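Local coordinates for catalase-3 (Neurospora crassa, PDB 4AJ9), which breaks hydrogen peroxide down to oxygen and water with a heme cofactor, probably protecting the cell from its toxic effects, at residues Y442-E456 with Y510-N523. Sequence-based numbering, arbitrary orientation.
Sequences YTQPRLFFNSLTPVE and YYHNNVTRGVSIFN
From Thr443 beside Tyr510 to Glu456 beside Phe522, an irregular chain runs along helix 443-450 and on to the first turn of helix 454-468, strapping part of the helical region of this large-subunit catalase; the loop that carries it links helix 489-499 to strand 533-537. It exemplifies how a segment without regular structure is fixed by side chains that grip backbone polar groups. At the helix start, the Tyr442 and Tyr510 rings meet obliquely, while His512 NE2 donates to Thr443 O, 2.9 Å away and in the imidazole plane. Arg446 CG lies over one face of that imidazole, a CH-pi contact; the arginine chain then bends about its CB-CG bond (chi2 57°), and NE donates to Asn450 OD1. This bond helps to orient the Asn450 amide, whose ND2 bridges two carbonyls, His512 O at 3.0 Å and Asn514 O at 3.1 Å. Ser451 OG continues the series, donating to Leu447 O and accepting from Thr516 N at 2.8 Å. Val519 CG2 touches Ser451 CB, and its CB meets the edge of the Phe448 ring, which also stacks with Trp192. The capping box of Thr453 and Glu456 opens the second helix, and the same carboxylate reaches across: OE1 receives Ser520 OG on its syn lone pair (2.7 Å) and Thr453 N on its anti one. Glu456 OE2 takes Ile521 N at 2.8 Å on its syn lone pair, and Phe522 N from above the carboxylate plane. An alanine here would probably leave Ser520 OG and both amides without this acceptor, and the capping box without its bond from Thr453 N. Alongside, Thr453 CG2 rests 3.5 Å from Asn523 CB.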
loop_
_atom_site.group_PDB
_atom_site.type_symbol
_atom_site.label_atom_id
_atom_site.label_comp_id
_atom_site.label_asym_id
_atom_site.label_seq_id
_atom_site.Cartn_x
_atom_site.Cartn_y
_atom_site.Cartn_z
ATOM N N TYR C 442 -15.020 -34.448 22.848
ATOM C CA TYR C 442 -15.984 -35.374 22.271
ATOM C C TYR C 442 -17.361 -35.330 22.917
ATOM O O TYR C 442 -18.373 -35.612 22.272
ATOM C CB TYR C 442 -15.420 -36.791 22.350
ATOM C CG TYR C 442 -14.029 -36.907 21.769
ATOM C CD1 TYR C 442 -13.837 -37.055 20.402
ATOM C CD2 TYR C 442 -12.904 -36.871 22.588
ATOM C CE1 TYR C 442 -12.562 -37.168 19.863
ATOM C CE2 TYR C 442 -11.620 -36.972 22.055
ATOM C CZ TYR C 442 -11.460 -37.125 20.696
ATOM O OH TYR C 442 -10.195 -37.241 20.171
ATOM N N THR C 443 -17.401 -34.967 24.195
ATOM C CA THR C 443 -18.656 -34.980 24.936
ATOM C C THR C 443 -19.709 -34.077 24.300
ATOM O O THR C 443 -20.855 -34.493 24.108
ATOM C CB THR C 443 -18.440 -34.628 26.426
ATOM O OG1 THR C 443 -17.640 -35.646 27.042
ATOM C CG2 THR C 443 -19.767 -34.519 27.147
ATOM N N GLN C 444 -19.336 -32.850 23.941
ATOM C CA GLN C 444 -20.346 -31.963 23.381
ATOM C C GLN C 444 -20.742 -32.255 21.935
ATOM O O GLN C 444 -21.903 -32.095 21.577
ATOM C CB GLN C 444 -20.018 -30.490 23.627
ATOM C CG GLN C 444 -20.211 -30.130 25.077
ATOM C CD GLN C 444 -20.474 -28.665 25.285
ATOM O OE1 GLN C 444 -20.388 -27.859 24.346
ATOM N NE2 GLN C 444 -20.781 -28.300 26.517
ATOM N N PRO C 445 -19.787 -32.682 21.099
ATOM C CA PRO C 445 -20.251 -33.150 19.791
ATOM C C PRO C 445 -21.305 -34.237 19.961
ATOM O O PRO C 445 -22.323 -34.217 19.267
ATOM C CB PRO C 445 -18.984 -33.714 19.155
ATOM C CG PRO C 445 -17.888 -32.869 19.731
ATOM C CD PRO C 445 -18.314 -32.600 21.167
ATOM N N ARG C 446 -21.071 -35.168 20.881
ATOM C CA ARG C 446 -22.085 -36.175 21.189
ATOM C C ARG C 446 -23.393 -35.545 21.681
ATOM O O ARG C 446 -24.470 -35.886 21.200
ATOM C CB ARG C 446 -21.558 -37.195 22.198
ATOM C CG ARG C 446 -22.574 -38.275 22.555
ATOM C CD ARG C 446 -23.049 -39.028 21.324
ATOM N NE ARG C 446 -23.984 -40.087 21.698
ATOM C CZ ARG C 446 -23.625 -41.337 21.971
ATOM N NH1 ARG C 446 -22.349 -41.700 21.883
ATOM N NH2 ARG C 446 -24.549 -42.231 22.314
ATOM N N LEU C 447 -23.294 -34.610 22.623
ATOM C CA LEU C 447 -24.467 -33.887 23.106
ATOM C C LEU C 447 -25.277 -33.284 21.958
ATOM O O LEU C 447 -26.510 -33.347 21.944
ATOM C CB LEU C 447 -24.042 -32.784 24.088
ATOM C CG LEU C 447 -25.129 -31.867 24.652
ATOM C CD1 LEU C 447 -26.112 -32.641 25.530
ATOM C CD2 LEU C 447 -24.517 -30.705 25.442
ATOM N N PHE C 448 -24.579 -32.679 21.001
ATOM C CA PHE C 448 -25.245 -32.015 19.890
ATOM C C PHE C 448 -25.950 -33.027 18.989
ATOM O O PHE C 448 -27.130 -32.878 18.668
ATOM C CB PHE C 448 -24.238 -31.178 19.097
ATOM C CG PHE C 448 -24.777 -30.644 17.809
ATOM C CD1 PHE C 448 -25.645 -29.559 17.803
ATOM C CD2 PHE C 448 -24.395 -31.212 16.598
ATOM C CE1 PHE C 448 -26.140 -29.057 16.613
ATOM C CE2 PHE C 448 -24.882 -30.718 15.403
ATOM C CZ PHE C 448 -25.758 -29.645 15.405
ATOM N N PHE C 449 -25.230 -34.072 18.605
ATOM C CA PHE C 449 -25.811 -35.114 17.773
ATOM C C PHE C 449 -27.044 -35.755 18.443
ATOM O O PHE C 449 -28.076 -35.964 17.793
ATOM C CB PHE C 449 -24.759 -36.167 17.426
ATOM C CG PHE C 449 -25.258 -37.220 16.482
ATOM C CD1 PHE C 449 -25.249 -37.006 15.119
ATOM C CD2 PHE C 449 -25.753 -38.424 16.964
ATOM C CE1 PHE C 449 -25.722 -37.979 14.241
ATOM C CE2 PHE C 449 -26.225 -39.398 16.094
ATOM C CZ PHE C 449 -26.209 -39.175 14.734
ATOM N N ASN C 450 -26.937 -36.070 19.735
ATOM C CA ASN C 450 -28.077 -36.613 20.476
ATOM C C ASN C 450 -29.305 -35.728 20.415
ATOM O O ASN C 450 -30.422 -36.202 20.594
ATOM C CB ASN C 450 -27.747 -36.799 21.962
ATOM C CG ASN C 450 -26.782 -37.916 22.210
ATOM O OD1 ASN C 450 -26.541 -38.743 21.335
ATOM N ND2 ASN C 450 -26.201 -37.944 23.411
ATOM N N SER C 451 -29.097 -34.430 20.211
ATOM C CA SER C 451 -30.164 -33.452 20.397
ATOM C C SER C 451 -30.863 -33.107 19.086
ATOM O O SER C 451 -31.677 -32.194 19.036
ATOM C CB SER C 451 -29.614 -32.185 21.058
ATOM O OG SER C 451 -29.018 -32.487 22.314
ATOM N N LEU C 452 -30.536 -33.837 18.024
ATOM C CA LEU C 452 -31.169 -33.623 16.728
ATOM C C LEU C 452 -32.225 -34.696 16.472
ATOM O O LEU C 452 -32.147 -35.795 17.034
ATOM C CB LEU C 452 -30.121 -33.667 15.611
ATOM C CG LEU C 452 -28.937 -32.705 15.693
ATOM C CD1 LEU C 452 -27.900 -33.047 14.632
ATOM C CD2 LEU C 452 -29.387 -31.257 15.552
ATOM N N THR C 453 -33.203 -34.382 15.622
ATOM C CA THR C 453 -34.196 -35.372 15.210
ATOM C C THR C 453 -33.531 -36.485 14.398
ATOM O O THR C 453 -32.402 -36.329 13.918
ATOM C CB THR C 453 -35.339 -34.746 14.373
ATOM O OG1 THR C 453 -34.873 -34.469 13.049
ATOM C CG2 THR C 453 -35.846 -33.469 15.011
ATOM N N PRO C 454 -34.216 -37.630 14.262
ATOM C CA PRO C 454 -33.618 -38.770 13.559
ATOM C C PRO C 454 -33.182 -38.462 12.121
ATOM O O PRO C 454 -32.104 -38.894 11.724
ATOM C CB PRO C 454 -34.744 -39.806 13.564
ATOM C CG PRO C 454 -35.511 -39.494 14.812
ATOM C CD PRO C 454 -35.488 -37.990 14.915
ATOM N N VAL C 455 -34.005 -37.766 11.349
ATOM C CA VAL C 455 -33.651 -37.448 9.966
ATOM C C VAL C 455 -32.586 -36.353 9.950
ATOM O O VAL C 455 -31.712 -36.315 9.079
ATOM C CB VAL C 455 -34.882 -36.994 9.157
ATOM C CG1 VAL C 455 -34.457 -36.501 7.768
ATOM C CG2 VAL C 455 -35.882 -38.142 9.039
ATOM N N GLU C 456 -32.671 -35.463 10.931
ATOM C CA GLU C 456 -31.672 -34.420 11.115
ATOM C C GLU C 456 -30.307 -35.044 11.389
ATOM O O GLU C 456 -29.294 -34.610 10.840
ATOM C CB GLU C 456 -32.084 -33.517 12.270
ATOM C CG GLU C 456 -31.478 -32.144 12.230
ATOM C CD GLU C 456 -32.169 -31.181 13.172
ATOM O OE1 GLU C 456 -32.834 -31.648 14.131
ATOM O OE2 GLU C 456 -32.044 -29.960 12.948
ATOM N N TYR C 510 -16.246 -41.302 26.083
ATOM C CA TYR C 510 -17.019 -40.070 26.047
ATOM C C TYR C 510 -18.504 -40.257 25.696
ATOM O O TYR C 510 -19.251 -39.295 25.677
ATOM C CB TYR C 510 -16.342 -39.049 25.113
ATOM C CG TYR C 510 -14.931 -38.667 25.537
ATOM C CD1 TYR C 510 -14.709 -37.606 26.404
ATOM C CD2 TYR C 510 -13.831 -39.361 25.061
ATOM C CE1 TYR C 510 -13.435 -37.250 26.792
ATOM C CE2 TYR C 510 -12.546 -39.023 25.453
ATOM C CZ TYR C 510 -12.356 -37.964 26.321
ATOM O OH TYR C 510 -11.085 -37.607 26.711
ATOM N N TYR C 511 -18.939 -41.489 25.433
ATOM C CA TYR C 511 -20.334 -41.714 25.044
ATOM C C TYR C 511 -21.286 -41.306 26.172
ATOM O O TYR C 511 -20.972 -41.463 27.342
ATOM C CB TYR C 511 -20.604 -43.184 24.704
ATOM C CG TYR C 511 -19.819 -43.778 23.555
ATOM C CD1 TYR C 511 -19.058 -42.983 22.695
ATOM C CD2 TYR C 511 -19.850 -45.146 23.322
ATOM C CE1 TYR C 511 -18.339 -43.552 21.651
ATOM C CE2 TYR C 511 -19.144 -45.717 22.281
ATOM C CZ TYR C 511 -18.389 -44.923 21.451
ATOM O OH TYR C 511 -17.685 -45.522 20.423
ATOM N N HIS C 512 -22.452 -40.787 25.811
ATOM C CA HIS C 512 -23.475 -40.452 26.793
ATOM C C HIS C 512 -24.767 -40.241 26.030
ATOM O O HIS C 512 -24.749 -40.175 24.799
ATOM C CB HIS C 512 -23.092 -39.192 27.574
ATOM C CG HIS C 512 -23.133 -37.934 26.758
ATOM N ND1 HIS C 512 -24.290 -37.209 26.567
ATOM C CD2 HIS C 512 -22.159 -37.269 26.090
ATOM C CE1 HIS C 512 -24.028 -36.152 25.814
ATOM N NE2 HIS C 512 -22.741 -36.165 25.511
ATOM N N ASN C 513 -25.880 -40.134 26.753
ATOM C CA ASN C 513 -27.199 -39.994 26.132
ATOM C C ASN C 513 -27.870 -38.659 26.423
ATOM O O ASN C 513 -29.070 -38.503 26.208
ATOM C CB ASN C 513 -28.122 -41.111 26.617
ATOM C CG ASN C 513 -27.505 -42.475 26.445
ATOM O OD1 ASN C 513 -26.962 -42.785 25.386
ATOM N ND2 ASN C 513 -27.555 -43.289 27.492
ATOM N N ASN C 514 -27.108 -37.699 26.927
ATOM C CA ASN C 514 -27.694 -36.403 27.265
ATOM C C ASN C 514 -28.188 -35.620 26.041
ATOM O O ASN C 514 -27.629 -35.721 24.949
ATOM C CB ASN C 514 -26.713 -35.579 28.103
ATOM C CG ASN C 514 -26.521 -36.157 29.496
ATOM O OD1 ASN C 514 -27.492 -36.444 30.193
ATOM N ND2 ASN C 514 -25.272 -36.347 29.900
ATOM N N VAL C 515 -29.256 -34.856 26.229
ATOM C CA VAL C 515 -29.806 -34.036 25.160
ATOM C C VAL C 515 -29.977 -32.618 25.686
ATOM O O VAL C 515 -30.087 -32.408 26.890
ATOM C CB VAL C 515 -31.175 -34.549 24.716
ATOM C CG1 VAL C 515 -31.060 -35.961 24.149
ATOM C CG2 VAL C 515 -32.141 -34.522 25.884
ATOM N N THR C 516 -29.997 -31.647 24.784
ATOM C CA THR C 516 -30.221 -30.258 25.176
ATOM C C THR C 516 -31.106 -29.569 24.144
ATOM O O THR C 516 -31.114 -29.948 22.981
ATOM C CB THR C 516 -28.897 -29.487 25.341
ATOM O OG1 THR C 516 -29.171 -28.177 25.846
ATOM C CG2 THR C 516 -28.145 -29.383 24.008
ATOM N N ARG C 517 -31.858 -28.568 24.579
ATOM C CA ARG C 517 -32.789 -27.881 23.699
ATOM C C ARG C 517 -32.110 -26.777 22.911
ATOM O O ARG C 517 -31.015 -26.327 23.254
ATOM C CB ARG C 517 -33.931 -27.257 24.504
ATOM C CG ARG C 517 -33.505 -26.077 25.393
ATOM C CD ARG C 517 -34.729 -25.434 26.046
ATOM N NE ARG C 517 -34.411 -24.261 26.858
ATOM C CZ ARG C 517 -34.472 -24.231 28.188
ATOM N NH1 ARG C 517 -34.837 -25.316 28.860
ATOM N NH2 ARG C 517 -34.174 -23.115 28.850
ATOM N N GLY C 518 -32.779 -26.323 21.864
ATOM C CA GLY C 518 -32.349 -25.120 21.179
ATOM C C GLY C 518 -31.276 -25.294 20.121
ATOM O O GLY C 518 -30.760 -24.296 19.615
ATOM N N VAL C 519 -30.928 -26.533 19.771
ATOM C CA VAL C 519 -29.888 -26.725 18.762
ATOM C C VAL C 519 -30.420 -27.332 17.465
ATOM O O VAL C 519 -29.739 -27.320 16.428
ATOM C CB VAL C 519 -28.675 -27.533 19.315
ATOM C CG1 VAL C 519 -28.050 -26.805 20.513
ATOM C CG2 VAL C 519 -29.096 -28.920 19.705
ATOM N N SER C 520 -31.644 -27.851 17.519
ATOM C CA SER C 520 -32.287 -28.433 16.340
ATOM C C SER C 520 -32.923 -27.371 15.432
ATOM O O SER C 520 -33.411 -26.344 15.902
ATOM C CB SER C 520 -33.342 -29.466 16.759
ATOM O OG SER C 520 -34.179 -29.832 15.669
ATOM N N ILE C 521 -32.912 -27.623 14.127
ATOM C CA ILE C 521 -33.598 -26.744 13.184
ATOM C C ILE C 521 -34.943 -27.356 12.809
ATOM O O ILE C 521 -35.980 -26.687 12.819
ATOM C CB ILE C 521 -32.756 -26.530 11.907
ATOM C CG1 ILE C 521 -31.495 -25.711 12.225
ATOM C CG2 ILE C 521 -33.587 -25.836 10.831
ATOM C CD1 ILE C 521 -30.454 -25.763 11.124
ATOM N N PHE C 522 -34.915 -28.649 12.508
ATOM C CA PHE C 522 -36.062 -29.340 11.929
ATOM C C PHE C 522 -37.113 -29.819 12.941
ATOM O O PHE C 522 -38.185 -30.283 12.553
ATOM C CB PHE C 522 -35.577 -30.503 11.062
ATOM C CG PHE C 522 -34.800 -30.061 9.863
ATOM C CD1 PHE C 522 -35.450 -29.597 8.743
ATOM C CD2 PHE C 522 -33.418 -30.086 9.871
ATOM C CE1 PHE C 522 -34.741 -29.178 7.637
ATOM C CE2 PHE C 522 -32.702 -29.670 8.767
ATOM C CZ PHE C 522 -33.370 -29.215 7.649
ATOM N N ASN C 523 -36.828 -29.698 14.232
ATOM C CA ASN C 523 -37.815 -30.125 15.227
ATOM C C ASN C 523 -38.840 -29.034 15.551
ATOM O O ASN C 523 -39.537 -29.105 16.559
ATOM C CB ASN C 523 -37.130 -30.631 16.504
ATOM C CG ASN C 523 -36.689 -29.507 17.416
ATOM O OD1 ASN C 523 -36.524 -28.371 16.981
ATOM N ND2 ASN C 523 -36.495 -29.820 18.694
HETATM O O HOH W 1 -19.094 -37.544 28.297
HETATM O O HOH W 2 -27.399 -41.586 22.851
#